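Local atomic coordinates of hypothetic aldehyde deformylating oxygenase (Sulfolobus tokodaii, PDB entry 5V4T), a protein that binds iron within a ferritin-like helical fold and has aldehyde deformylating oxygenase activity, probably as a diiron oxidoreductase. Residues 97-102 with 153-158; 121-126 with 133-138; 32-37 with 88-93; 26-31 with 76-81. All coordinates share one frame; numbering follows the deposited sequence.

How the interactions relate
The four contacts join helices and loops of a ferritin-like, mostly helical chain; interaction 4 lies away from the iron site. Interactions 1 and 2 both join helix 98-128 to helix 132-155, one near each end of this antiparallel pair; their centres lie about 31 Å apart, and in sequence interaction 2 falls between the segments of interaction 1. Glu111, Glu145 and His148 bind iron from the same two helices. Interactions 3 and 4 share helix 80-93, their centres about 14 Å apart; along the chain their segments alternate, and both close before interactions 1 and 2 open. Interaction 3 also touches interaction 1, where Ile102 CD1 meets Phe93 CD1 at 3.3 Å.

Interaction 1 of 4, residues 97-102 with 153-158; sequences RWRENI and LSLIED
Glu100 carries this contact between the start of helix 98-128 and the turn that follows helix 132-155. Its CG lies beside the backbone N, and the chain runs straight on from there (chi2 178°), which delivers the carboxylate to the backbone of the turn. OE2 accepts two successive amides, Glu157 N and Asp158 N, each at 2.8 Å. Glu157 N uses the anti lone pair, whereas Asp158 N arrives from above the carboxylate plane along an almost straight bond (172°). The other oxygen, OE1, forms a salt bridge with Arg97 NH2 at 2.8 Å, nearly along its C-O axis. The same NH2 makes a second salt bridge to Asp158 OD2 at 2.9 Å, with that oxygen in the guanidinium plane, and a water joins Arg97 NH1 to Asp158 OD2. One arginine thus sits between two carboxylates in a three-residue salt-bridge network, and its charge probably keeps both ionised although Glu100 is buried.

Leu155 supplies the apolar half. Its CD2 stands 4.3 Å from Arg99 CG, meeting the aliphatic part of that side chain, while its carbonyl O lies 3.9 Å from Glu100 CG. Trp98 CZ2 lies 3.6 Å above one face of the Arg99 guanidinium, toward its rim, while Arg99 CB lies over a face of the indole.

The network also pins the start of the next helix: Asp158 is the N-cap of helix 159-179, with OD1 on Tyr161 N, and Arg97 makes a cation-pi contact with Tyr161. Around it, Trp98 and Arg99 pack on helix 34-46, Ile156 on helix 191-211, and Ile102 on helix 80-93.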
loop_
_atom_site.group_PDB
_atom_site.type_symbol
_atom_site.label_atom_id
_atom_site.label_comp_id
_atom_site.label_asym_id
_atom_site.label_seq_id
_atom_site.Cartn_x
_atom_site.Cartn_y
_atom_site.Cartn_z
ATOM N N ARG A 97 5.110 18.562 -11.609
ATOM C CA ARG A 97 4.461 17.473 -12.361
ATOM C C ARG A 97 3.790 16.568 -11.334
ATOM O O ARG A 97 3.976 15.344 -11.381
ATOM C CB ARG A 97 5.463 16.656 -13.199
ATOM C CG ARG A 97 6.192 17.445 -14.273
ATOM C CD ARG A 97 7.029 16.490 -15.078
ATOM N NE ARG A 97 6.283 15.655 -16.040
ATOM C CZ ARG A 97 6.875 15.124 -17.114
ATOM N NH1 ARG A 97 8.135 15.360 -17.290
ATOM N NH2 ARG A 97 6.203 14.451 -18.037
ATOM N N TRP A 98 2.974 17.145 -10.456
ATOM C CA TRP A 98 2.364 16.359 -9.369
ATOM C C TRP A 98 1.491 15.207 -9.890
ATOM O O TRP A 98 1.547 14.106 -9.310
ATOM C CB TRP A 98 1.595 17.265 -8.436
ATOM C CG TRP A 98 0.385 17.922 -9.045
ATOM C CD1 TRP A 98 0.306 19.213 -9.480
ATOM C CD2 TRP A 98 -0.953 17.388 -9.124
ATOM N NE1 TRP A 98 -0.970 19.481 -9.873
ATOM C CE2 TRP A 98 -1.762 18.387 -9.681
ATOM C CE3 TRP A 98 -1.539 16.152 -8.816
ATOM C CZ2 TRP A 98 -3.121 18.199 -9.917
ATOM C CZ3 TRP A 98 -2.912 15.956 -9.097
ATOM C CH2 TRP A 98 -3.664 16.983 -9.627
ATOM N N ARG A 99 0.778 15.373 -11.005
ATOM C CA ARG A 99 -0.167 14.331 -11.479
ATOM C C ARG A 99 0.645 13.101 -11.848
ATOM O O ARG A 99 0.382 12.006 -11.353
ATOM C CB ARG A 99 -0.942 14.772 -12.720
ATOM C CG ARG A 99 -2.451 14.803 -12.711
ATOM C CD ARG A 99 -2.929 15.514 -14.009
ATOM N NE ARG A 99 -3.990 16.534 -13.878
ATOM C CZ ARG A 99 -3.821 17.854 -13.643
ATOM N NH1 ARG A 99 -2.576 18.404 -13.482
ATOM N NH2 ARG A 99 -4.925 18.633 -13.529
ATOM N N GLU A 100 1.651 13.267 -12.680
ATOM C CA GLU A 100 2.492 12.095 -13.061
ATOM C C GLU A 100 3.388 11.567 -11.922
ATOM O O GLU A 100 3.666 10.319 -11.838
ATOM C CB GLU A 100 3.275 12.401 -14.315
ATOM C CG GLU A 100 2.254 12.438 -15.442
ATOM C CD GLU A 100 2.787 12.777 -16.800
ATOM O OE1 GLU A 100 3.819 13.480 -16.922
ATOM O OE2 GLU A 100 2.123 12.342 -17.750
ATOM N N ASN A 101 3.862 12.470 -11.062
ATOM C CA ASN A 101 4.704 12.042 -9.953
ATOM C C ASN A 101 3.960 11.210 -8.910
ATOM O O ASN A 101 4.423 10.141 -8.495
ATOM C CB ASN A 101 5.358 13.243 -9.310
ATOM C CG ASN A 101 6.507 13.790 -10.163
ATOM O OD1 ASN A 101 6.971 13.090 -11.083
ATOM N ND2 ASN A 101 6.977 15.038 -9.877
ATOM N N ILE A 102 2.775 11.674 -8.550
ATOM C CA ILE A 102 1.915 10.883 -7.686
ATOM C C ILE A 102 1.432 9.600 -8.359
ATOM O O ILE A 102 1.379 8.544 -7.703
ATOM C CB ILE A 102 0.717 11.691 -7.185
ATOM C CG1 ILE A 102 1.207 12.832 -6.343
ATOM C CG2 ILE A 102 -0.132 10.834 -6.308
ATOM C CD1 ILE A 102 0.254 14.005 -6.349
ATOM N N LEU A 153 -3.400 4.853 -14.000
ATOM C CA LEU A 153 -3.016 4.759 -15.441
ATOM C C LEU A 153 -3.595 5.896 -16.226
ATOM O O LEU A 153 -2.966 6.427 -17.108
ATOM C CB LEU A 153 -3.426 3.410 -16.050
ATOM C CG LEU A 153 -2.750 2.168 -15.548
ATOM C CD1 LEU A 153 -3.507 0.967 -16.145
ATOM C CD2 LEU A 153 -1.260 2.126 -15.962
ATOM N N SER A 154 -4.809 6.315 -15.894
ATOM C CA SER A 154 -5.443 7.377 -16.577
ATOM C C SER A 154 -4.830 8.751 -16.352
ATOM O O SER A 154 -5.010 9.639 -17.207
ATOM C CB SER A 154 -6.995 7.359 -16.242
ATOM O OG SER A 154 -7.250 8.127 -15.124
ATOM N N LEU A 155 -4.075 8.960 -15.287
ATOM C CA LEU A 155 -3.404 10.176 -14.936
ATOM C C LEU A 155 -2.088 10.364 -15.713
ATOM O O LEU A 155 -1.513 11.461 -15.713
ATOM C CB LEU A 155 -3.063 10.249 -13.452
ATOM C CG LEU A 155 -4.280 10.280 -12.511
ATOM C CD1 LEU A 155 -3.799 10.235 -11.052
ATOM C CD2 LEU A 155 -5.189 11.468 -12.809
ATOM N N ILE A 156 -1.592 9.274 -16.300
ATOM C CA ILE A 156 -0.319 9.309 -17.036
ATOM C C ILE A 156 -0.526 9.692 -18.484
ATOM O O ILE A 156 -1.285 9.025 -19.227
ATOM C CB ILE A 156 0.363 7.936 -16.929
ATOM C CG1 ILE A 156 0.788 7.750 -15.485
ATOM C CG2 ILE A 156 1.592 7.857 -17.845
ATOM C CD1 ILE A 156 1.037 6.302 -15.104
ATOM N N GLU A 157 0.238 10.679 -18.911
ATOM C CA GLU A 157 0.305 11.030 -20.327
ATOM C C GLU A 157 1.671 10.772 -20.933
ATOM O O GLU A 157 1.772 10.256 -22.050
ATOM C CB GLU A 157 -0.012 12.506 -20.539
ATOM C CG GLU A 157 -0.995 13.088 -19.539
ATOM C CD GLU A 157 -2.434 12.871 -19.930
ATOM O OE1 GLU A 157 -2.756 11.770 -20.447
ATOM O OE2 GLU A 157 -3.237 13.822 -19.710
ATOM N N ASP A 158 2.681 11.220 -20.243
ATOM C CA ASP A 158 4.064 11.019 -20.730
ATOM C C ASP A 158 4.551 9.623 -20.372
ATOM O O ASP A 158 5.063 9.408 -19.278
ATOM C CB ASP A 158 4.945 12.056 -20.108
ATOM C CG ASP A 158 6.371 12.147 -20.722
ATOM O OD1 ASP A 158 6.882 11.181 -21.298
ATOM O OD2 ASP A 158 7.007 13.226 -20.502
HETATM O O HOH W 1 9.503 14.223 -19.619
#

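Interaction 2 of 4, residues 121-126 with 133-138; sequences ILNETS and KFNEGI
Helices 98-128 and 132-155 form an antiparallel helical hairpin, and here, close to the connecting turn, their local axes come within 8.9 Å at an angle of 153°. The first residue on the 121-126 side to touch is Leu122, which points toward the partner helix. Its CB meets Ile138 CD1 at 3.9 Å, the two side chains crossing at about a right angle, and its CD2 approaches the edge of the Phe134 ring at CE2. Asn123 follows, with CG anti to the backbone N (chi1 -172°), which carries its amide across to Asn135. Asn123 OD1 receives Asn135 ND2 at 2.9 Å in the plane of its carbonyl, while its CB rests 3.9 Å from Ile138 CG2. Ser126 completes the face. Its OG, in the crowded position between backbone N and carbonyl carbon, donates to Leu122 O one turn back at 2.6 Å and accepts Asn135 ND2 at 2.9 Å by a nearly straight bond (169°). Asn135 ND2 is thereby held by two acceptors, and the buried hydroxyl is satisfied in both roles. Ser126 CB also presses on the edge of Phe134, 3.6 Å from CD2 and in the ring plane. Beyond the pair, Leu122 and Phe134 pack on helix 10-23, which also receives Ile121 and Thr125, and the Phe134 ring meets that of Tyr67 from helix 49-67.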
loop_
_atom_site.group_PDB
_atom_site.type_symbol
_atom_site.label_atom_id
_atom_site.label_comp_id
_atom_site.label_asym_id
_atom_site.label_seq_id
_atom_site.Cartn_x
_atom_site.Cartn_y
_atom_site.Cartn_z
ATOM N N ILE A 121 -0.537 -11.239 0.911
ATOM C CA ILE A 121 -0.130 -11.909 2.136
ATOM C C ILE A 121 -1.233 -11.830 3.187
ATOM O O ILE A 121 -1.607 -12.817 3.780
ATOM C CB ILE A 121 1.162 -11.320 2.694
ATOM C CG1 ILE A 121 2.324 -11.531 1.698
ATOM C CG2 ILE A 121 1.454 -11.860 4.074
ATOM C CD1 ILE A 121 3.502 -10.658 2.049
ATOM N N LEU A 122 -1.814 -10.642 3.365
ATOM C CA LEU A 122 -2.925 -10.486 4.325
ATOM C C LEU A 122 -4.122 -11.329 4.010
ATOM O O LEU A 122 -4.764 -11.879 4.932
ATOM C CB LEU A 122 -3.297 -8.993 4.567
ATOM C CG LEU A 122 -2.190 -8.207 5.221
ATOM C CD1 LEU A 122 -2.517 -6.724 5.196
ATOM C CD2 LEU A 122 -1.954 -8.657 6.669
ATOM N N ASN A 123 -4.480 -11.409 2.711
ATOM C CA ASN A 123 -5.597 -12.266 2.286
ATOM C C ASN A 123 -5.365 -13.737 2.575
ATOM O O ASN A 123 -6.128 -14.402 3.223
ATOM C CB ASN A 123 -5.787 -12.035 0.779
ATOM C CG ASN A 123 -7.009 -12.679 0.224
ATOM O OD1 ASN A 123 -7.874 -13.222 0.906
ATOM N ND2 ASN A 123 -7.104 -12.627 -1.094
ATOM N N GLU A 124 -4.252 -14.218 2.085
ATOM C CA GLU A 124 -3.889 -15.629 2.247
ATOM C C GLU A 124 -3.772 -16.024 3.724
ATOM O O GLU A 124 -4.275 -17.068 4.132
ATOM C CB GLU A 124 -2.585 -15.904 1.557
ATOM C CG GLU A 124 -2.729 -15.796 0.061
ATOM C CD GLU A 124 -1.462 -16.084 -0.703
ATOM O OE1 GLU A 124 -0.396 -16.273 -0.097
ATOM O OE2 GLU A 124 -1.565 -16.140 -1.970
ATOM N N THR A 125 -3.139 -15.168 4.502
ATOM C CA THR A 125 -2.861 -15.467 5.904
ATOM C C THR A 125 -4.167 -15.431 6.709
ATOM O O THR A 125 -4.443 -16.332 7.544
ATOM C CB THR A 125 -1.811 -14.513 6.486
ATOM O OG1 THR A 125 -0.607 -14.663 5.749
ATOM C CG2 THR A 125 -1.571 -14.848 7.939
ATOM N N SER A 126 -5.003 -14.422 6.486
ATOM C CA SER A 126 -6.266 -14.336 7.215
ATOM C C SER A 126 -7.184 -15.461 6.828
ATOM O O SER A 126 -7.910 -15.972 7.656
ATOM C CB SER A 126 -6.927 -12.988 7.048
ATOM O OG SER A 126 -7.191 -12.615 5.685
ATOM N N LYS A 133 -13.801 -11.644 9.313
ATOM C CA LYS A 133 -14.062 -10.238 9.070
ATOM C C LYS A 133 -12.825 -9.566 8.524
ATOM O O LYS A 133 -12.927 -8.726 7.646
ATOM C CB LYS A 133 -14.527 -9.556 10.360
ATOM C CG LYS A 133 -15.867 -10.094 10.804
ATOM C CD LYS A 133 -16.223 -9.441 12.137
ATOM C CE LYS A 133 -17.367 -10.154 12.784
ATOM N NZ LYS A 133 -17.602 -9.507 14.112
ATOM N N PHE A 134 -11.658 -9.914 9.039
ATOM C CA PHE A 134 -10.430 -9.329 8.531
ATOM C C PHE A 134 -10.287 -9.672 7.049
ATOM O O PHE A 134 -9.975 -8.808 6.216
ATOM C CB PHE A 134 -9.208 -9.786 9.316
ATOM C CG PHE A 134 -7.965 -9.002 8.993
ATOM C CD1 PHE A 134 -7.747 -7.733 9.496
ATOM C CD2 PHE A 134 -7.054 -9.523 8.121
ATOM C CE1 PHE A 134 -6.592 -7.036 9.212
ATOM C CE2 PHE A 134 -5.912 -8.840 7.820
ATOM C CZ PHE A 134 -5.655 -7.611 8.394
ATOM N N ASN A 135 -10.471 -10.957 6.729
ATOM C CA ASN A 135 -10.312 -11.406 5.360
ATOM C C ASN A 135 -11.260 -10.684 4.407
ATOM O O ASN A 135 -10.845 -10.261 3.342
ATOM C CB ASN A 135 -10.532 -12.897 5.257
ATOM C CG ASN A 135 -10.234 -13.398 3.895
ATOM O OD1 ASN A 135 -11.180 -13.736 3.118
ATOM N ND2 ASN A 135 -8.968 -13.529 3.577
ATOM N N GLU A 136 -12.512 -10.504 4.808
ATOM C CA GLU A 136 -13.461 -9.823 3.949
ATOM C C GLU A 136 -13.066 -8.386 3.745
ATOM O O GLU A 136 -13.192 -7.837 2.614
ATOM C CB GLU A 136 -14.856 -9.905 4.551
ATOM C CG GLU A 136 -15.921 -9.212 3.711
ATOM C CD GLU A 136 -16.125 -9.768 2.321
ATOM O OE1 GLU A 136 -15.778 -10.917 2.000
ATOM O OE2 GLU A 136 -16.680 -9.013 1.516
ATOM N N GLY A 137 -12.503 -7.767 4.778
ATOM C CA GLY A 137 -12.055 -6.403 4.683
ATOM C C GLY A 137 -10.889 -6.304 3.694
ATOM O O GLY A 137 -10.843 -5.404 2.833
ATOM N N ILE A 138 -9.981 -7.233 3.754
ATOM C CA ILE A 138 -8.840 -7.211 2.812
ATOM C C ILE A 138 -9.366 -7.438 1.379
ATOM O O ILE A 138 -8.888 -6.779 0.462
ATOM C CB ILE A 138 -7.810 -8.333 3.213
ATOM C CG1 ILE A 138 -7.165 -8.030 4.588
ATOM C CG2 ILE A 138 -6.728 -8.496 2.169
ATOM C CD1 ILE A 138 -6.447 -6.730 4.669
#

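Interaction 3 of 4, residues 32-37 with 88-93; sequences WKILKK and GLVEDF
Asp92 OD2 is the best-held polar atom here, gripped by two salt bridges, from Arg105 NE and Arg165 NH2, though Asp92 itself takes no part in the contact with 32-37. Within the ferritin-like helical fold, the side of helix 80-93 facing residues 32-37 is instead apolar, and no hydrogen bond joins the two segments themselves. Val90 and Leu35 form the centre. Val90 CG2, anti to its carbonyl carbon, comes within 3.7 Å of Leu35 CG and also touches Trp32 CD1 at 3.9 Å and Ile34 CG2, so one methyl is shared by three residues, Trp32, Ile34 and Leu35. Its second methyl, CG1, lies 3.8 Å from Ile34 CG2, these side chains crossing at about a right angle toward the exposed margin.

Leu35 starts out across the line of approach, but its CG lies beside the backbone N and the chain extends (chi2 174°), bringing its tip in among residues one turn apart on helix 80-93. Leu35 CD2 meets Leu89 CD2 at 4.1 Å. Trp32 NE1 bonds to Asp87 OD1, just before 88-93 on the same helix, which helps hold the ring's rotation next to Val90. Leu89 and Phe93 pass the packing on to helix 98-128, through Phe106 and Ile102 respectively. The last methyl contact is with the Phe93 ring, where Leu35 CD2 stands 3.7 Å from CD2 and 3.9 Å from CE2.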
loop_
_atom_site.group_PDB
_atom_site.type_symbol
_atom_site.label_atom_id
_atom_site.label_comp_id
_atom_site.label_asym_id
_atom_site.label_seq_id
_atom_site.Cartn_x
_atom_site.Cartn_y
_atom_site.Cartn_z
ATOM N N TRP A 32 3.014 12.715 8.375
ATOM C CA TRP A 32 2.501 13.010 7.059
ATOM C C TRP A 32 1.074 13.571 7.129
ATOM O O TRP A 32 0.271 13.431 6.199
ATOM C CB TRP A 32 2.535 11.710 6.211
ATOM C CG TRP A 32 3.905 11.116 6.076
ATOM C CD1 TRP A 32 5.018 11.690 5.501
ATOM C CD2 TRP A 32 4.283 9.793 6.452
ATOM N NE1 TRP A 32 6.082 10.812 5.571
ATOM C CE2 TRP A 32 5.656 9.649 6.162
ATOM C CE3 TRP A 32 3.629 8.754 7.091
ATOM C CZ2 TRP A 32 6.349 8.481 6.419
ATOM C CZ3 TRP A 32 4.316 7.588 7.347
ATOM C CH2 TRP A 32 5.678 7.467 7.028
ATOM N N LYS A 33 0.784 14.272 8.199
ATOM C CA LYS A 33 -0.513 14.951 8.347
ATOM C C LYS A 33 -0.881 15.788 7.118
ATOM O O LYS A 33 -2.063 15.870 6.719
ATOM C CB LYS A 33 -0.405 15.860 9.569
ATOM C CG LYS A 33 -1.668 16.628 9.901
ATOM C CD LYS A 33 -1.410 17.499 11.127
ATOM C CE LYS A 33 -2.361 18.690 11.102
ATOM N NZ LYS A 33 -2.252 19.413 12.392
ATOM N N ILE A 34 0.137 16.426 6.535
ATOM C CA ILE A 34 -0.031 17.315 5.402
ATOM C C ILE A 34 -0.643 16.618 4.177
ATOM O O ILE A 34 -1.231 17.285 3.311
ATOM C CB ILE A 34 1.312 17.997 4.999
ATOM C CG1 ILE A 34 1.107 19.216 4.132
ATOM C CG2 ILE A 34 2.260 17.021 4.315
ATOM C CD1 ILE A 34 2.292 20.151 4.147
ATOM N N LEU A 35 -0.489 15.287 4.089
ATOM C CA LEU A 35 -1.033 14.567 2.939
ATOM C C LEU A 35 -2.512 14.618 2.864
ATOM O O LEU A 35 -3.066 14.509 1.783
ATOM C CB LEU A 35 -0.612 13.066 2.959
ATOM C CG LEU A 35 0.821 12.755 2.522
ATOM C CD1 LEU A 35 1.086 11.270 2.754
ATOM C CD2 LEU A 35 1.000 13.055 1.039
ATOM N N LYS A 36 -3.186 14.779 4.000
ATOM C CA LYS A 36 -4.670 14.868 3.952
ATOM C C LYS A 36 -5.090 16.108 3.140
ATOM O O LYS A 36 -5.846 15.998 2.149
ATOM C CB LYS A 36 -5.236 14.923 5.376
ATOM C CG LYS A 36 -6.755 14.889 5.455
ATOM C CD LYS A 36 -7.207 14.986 6.910
ATOM C CE LYS A 36 -8.688 14.730 7.012
ATOM N NZ LYS A 36 -9.265 14.802 8.373
ATOM N N LYS A 37 -4.548 17.265 3.512
ATOM C CA LYS A 37 -4.846 18.517 2.811
ATOM C C LYS A 37 -4.449 18.449 1.348
ATOM O O LYS A 37 -5.200 18.848 0.468
ATOM C CB LYS A 37 -4.099 19.708 3.422
ATOM C CG LYS A 37 -5.006 20.471 4.318
ATOM C CD LYS A 37 -4.270 21.440 5.239
ATOM C CE LYS A 37 -5.192 21.801 6.407
ATOM N NZ LYS A 37 -4.593 22.849 7.264
ATOM N N GLY A 88 8.843 11.139 0.263
ATOM C CA GLY A 88 8.839 11.413 -1.119
ATOM C C GLY A 88 7.476 11.769 -1.690
ATOM O O GLY A 88 7.368 12.573 -2.635
ATOM N N LEU A 89 6.415 11.101 -1.239
ATOM C CA LEU A 89 5.099 11.414 -1.756
ATOM C C LEU A 89 4.678 12.829 -1.383
ATOM O O LEU A 89 4.046 13.498 -2.172
ATOM C CB LEU A 89 4.078 10.413 -1.283
ATOM C CG LEU A 89 2.651 10.498 -1.763
ATOM C CD1 LEU A 89 2.630 10.216 -3.233
ATOM C CD2 LEU A 89 1.786 9.519 -0.953
ATOM N N VAL A 90 4.994 13.268 -0.184
ATOM C CA VAL A 90 4.702 14.654 0.183
ATOM C C VAL A 90 5.383 15.613 -0.825
ATOM O O VAL A 90 4.748 16.568 -1.357
ATOM C CB VAL A 90 5.144 14.935 1.626
ATOM C CG1 VAL A 90 5.131 16.441 1.911
ATOM C CG2 VAL A 90 4.267 14.189 2.608
ATOM N N GLU A 91 6.655 15.386 -1.101
ATOM C CA GLU A 91 7.386 16.185 -2.130
ATOM C C GLU A 91 6.703 16.148 -3.496
ATOM O O GLU A 91 6.515 17.173 -4.177
ATOM C CB GLU A 91 8.836 15.680 -2.201
ATOM C CG GLU A 91 9.613 15.872 -0.909
ATOM C CD GLU A 91 11.064 15.426 -0.997
ATOM O OE1 GLU A 91 11.467 14.814 -2.012
ATOM O OE2 GLU A 91 11.783 15.651 -0.007
ATOM N N ASP A 92 6.274 14.966 -3.913
ATOM C CA ASP A 92 5.572 14.818 -5.163
ATOM C C ASP A 92 4.286 15.626 -5.222
ATOM O O ASP A 92 3.997 16.212 -6.260
ATOM C CB ASP A 92 5.296 13.346 -5.469
ATOM C CG ASP A 92 6.582 12.589 -5.913
ATOM O OD1 ASP A 92 7.609 13.273 -6.235
ATOM O OD2 ASP A 92 6.559 11.346 -5.913
ATOM N N PHE A 93 3.524 15.623 -4.139
ATOM C CA PHE A 93 2.278 16.395 -4.115
ATOM C C PHE A 93 2.517 17.893 -4.299
ATOM O O PHE A 93 1.634 18.606 -4.856
ATOM C CB PHE A 93 1.539 16.162 -2.824
ATOM C CG PHE A 93 0.491 15.097 -2.948
ATOM C CD1 PHE A 93 -0.724 15.376 -3.484
ATOM C CD2 PHE A 93 0.739 13.825 -2.550
ATOM C CE1 PHE A 93 -1.695 14.433 -3.576
ATOM C CE2 PHE A 93 -0.225 12.852 -2.625
ATOM C CZ PHE A 93 -1.452 13.137 -3.176
#

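Interaction 4 of 4, residues 26-31 with 76-81; sequences ASIMDR and VRLPPS
Two irregular backbones run close together here, the CA atoms of Ser27 and Val76 lying 6.2 Å apart, with 76-79 extended and 26-28 leading into a short 3-10 turn at 29-31. In the ferritin-like helical fold this joins the loop between helices 10-23 and 34-46 to the approach to helix 80-93, where Pro79 takes the N-cap position. Ser27 makes the polar link. Its OG, held in the crowded position between backbone N and carbonyl carbon (chi1 67°), donates to Val76 O at 2.8 Å in the plane of that carbonyl. One water runs alongside this bond, accepting from Ser27 N and donating to Val76 O, so the carbonyl takes two donors. A second water donates to Ser27 OG and accepts from Leu78 N at 3.0 Å.

Beside this polar strip lies a small apolar one. Ile28 CD1 reaches Leu78 CB at 4.1 Å, the two side chains crossing obliquely. Leu78 also packs on His22 of helix 10-23 and on Pro25, while Ile28 touches Ile83, one turn into helix 80-93. Polar and apolar halves meet at a single methyl: Leu78 CD2 stands 3.6 Å from Ser27 OG and 4.1 Å from Ile28 CG1.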
loop_
_atom_site.group_PDB
_atom_site.type_symbol
_atom_site.label_atom_id
_atom_site.label_comp_id
_atom_site.label_asym_id
_atom_site.label_seq_id
_atom_site.Cartn_x
_atom_site.Cartn_y
_atom_site.Cartn_z
ATOM N N ALA A 26 0.181 3.712 12.248
ATOM C CA ALA A 26 -0.283 4.414 13.412
ATOM C C ALA A 26 0.858 4.982 14.240
ATOM O O ALA A 26 0.681 6.044 14.781
ATOM C CB ALA A 26 -1.143 3.493 14.283
ATOM N N SER A 27 2.003 4.298 14.330
ATOM C CA SER A 27 3.144 4.779 15.131
ATOM C C SER A 27 3.723 6.097 14.604
ATOM O O SER A 27 4.366 6.842 15.351
ATOM C CB SER A 27 4.265 3.738 15.177
ATOM O OG SER A 27 4.870 3.558 13.881
ATOM N N ILE A 28 3.531 6.398 13.330
ATOM C CA ILE A 28 4.141 7.601 12.767
ATOM C C ILE A 28 3.311 8.409 11.779
ATOM O O ILE A 28 3.867 9.245 11.062
ATOM C CB ILE A 28 5.479 7.290 12.093
ATOM C CG1 ILE A 28 5.300 6.186 11.053
ATOM C CG2 ILE A 28 6.548 6.949 13.130
ATOM C CD1 ILE A 28 6.462 6.112 10.098
ATOM N N MET A 29 2.000 8.220 11.740
ATOM C CA MET A 29 1.220 8.855 10.662
ATOM C C MET A 29 1.119 10.393 10.756
ATOM O O MET A 29 1.002 11.080 9.698
ATOM C CB MET A 29 -0.167 8.218 10.519
ATOM C CG MET A 29 -1.121 8.412 11.673
ATOM S SD MET A 29 -2.492 7.273 11.381
ATOM C CE MET A 29 -2.896 7.563 9.661
ATOM N N ASP A 30 1.178 10.933 11.989
ATOM C CA ASP A 30 1.302 12.419 12.188
ATOM C C ASP A 30 2.424 13.074 11.375
ATOM O O ASP A 30 2.341 14.260 11.025
ATOM C CB ASP A 30 1.530 12.747 13.657
ATOM C CG ASP A 30 0.263 12.617 14.489
ATOM O OD1 ASP A 30 -0.754 12.055 14.000
ATOM O OD2 ASP A 30 0.282 13.085 15.645
ATOM N N ARG A 31 3.489 12.318 11.098
ATOM C CA ARG A 31 4.578 12.798 10.213
ATOM C C ARG A 31 4.069 13.346 8.877
ATOM O O ARG A 31 4.608 14.317 8.320
ATOM C CB ARG A 31 5.603 11.678 9.947
ATOM C CG ARG A 31 6.828 12.114 9.168
ATOM C CD ARG A 31 7.763 10.913 8.984
ATOM N NE ARG A 31 8.969 11.249 8.267
ATOM C CZ ARG A 31 10.140 11.563 8.816
ATOM N NH1 ARG A 31 10.307 11.628 10.121
ATOM N NH2 ARG A 31 11.164 11.828 8.039
ATOM N N VAL A 76 3.941 -0.802 16.281
ATOM C CA VAL A 76 4.705 -1.259 15.155
ATOM C C VAL A 76 5.568 -0.177 14.583
ATOM O O VAL A 76 5.029 0.812 14.101
ATOM C CB VAL A 76 3.780 -1.752 13.984
ATOM C CG1 VAL A 76 4.602 -2.301 12.843
ATOM C CG2 VAL A 76 2.811 -2.820 14.476
ATOM N N ARG A 77 6.863 -0.467 14.490
ATOM C CA ARG A 77 7.833 0.432 13.851
ATOM C C ARG A 77 7.881 0.131 12.344
ATOM O O ARG A 77 8.131 -1.002 11.950
ATOM C CB ARG A 77 9.231 0.267 14.466
ATOM C CG ARG A 77 10.342 1.086 13.822
ATOM C CD ARG A 77 11.623 1.040 14.667
ATOM N NE ARG A 77 11.374 1.529 16.035
ATOM C CZ ARG A 77 11.503 2.792 16.453
ATOM N NH1 ARG A 77 11.913 3.754 15.632
ATOM N NH2 ARG A 77 11.228 3.094 17.721
ATOM N N LEU A 78 7.673 1.162 11.537
ATOM C CA LEU A 78 7.813 1.059 10.074
ATOM C C LEU A 78 9.256 1.109 9.661
ATOM O O LEU A 78 10.052 1.858 10.252
ATOM C CB LEU A 78 7.038 2.163 9.379
ATOM C CG LEU A 78 5.499 2.058 9.267
ATOM C CD1 LEU A 78 5.093 0.773 8.535
ATOM C CD2 LEU A 78 4.783 2.152 10.603
ATOM N N PRO A 79 9.618 0.363 8.605
ATOM C CA PRO A 79 11.005 0.405 8.194
ATOM C C PRO A 79 11.470 1.726 7.535
ATOM O O PRO A 79 10.661 2.521 7.006
ATOM C CB PRO A 79 11.103 -0.776 7.259
ATOM C CG PRO A 79 9.754 -0.870 6.636
ATOM C CD PRO A 79 8.829 -0.545 7.761
ATOM N N PRO A 80 12.790 1.977 7.527
ATOM C CA PRO A 80 13.282 3.254 7.052
ATOM C C PRO A 80 12.914 3.569 5.594
ATOM O O PRO A 80 12.651 4.716 5.252
ATOM C CB PRO A 80 14.804 3.093 7.160
ATOM C CG PRO A 80 15.008 2.018 8.130
ATOM C CD PRO A 80 13.883 1.076 7.964
ATOM N N SER A 81 12.932 2.549 4.748
ATOM C CA SER A 81 12.589 2.731 3.331
ATOM C C SER A 81 11.108 3.093 3.151
ATOM O O SER A 81 10.740 3.783 2.169
ATOM C CB SER A 81 12.954 1.486 2.509
ATOM O OG SER A 81 14.397 1.373 2.340
HETATM O O HOH W 2 2.381 1.700 13.131
HETATM O O HOH W 3 7.467 3.787 12.874
#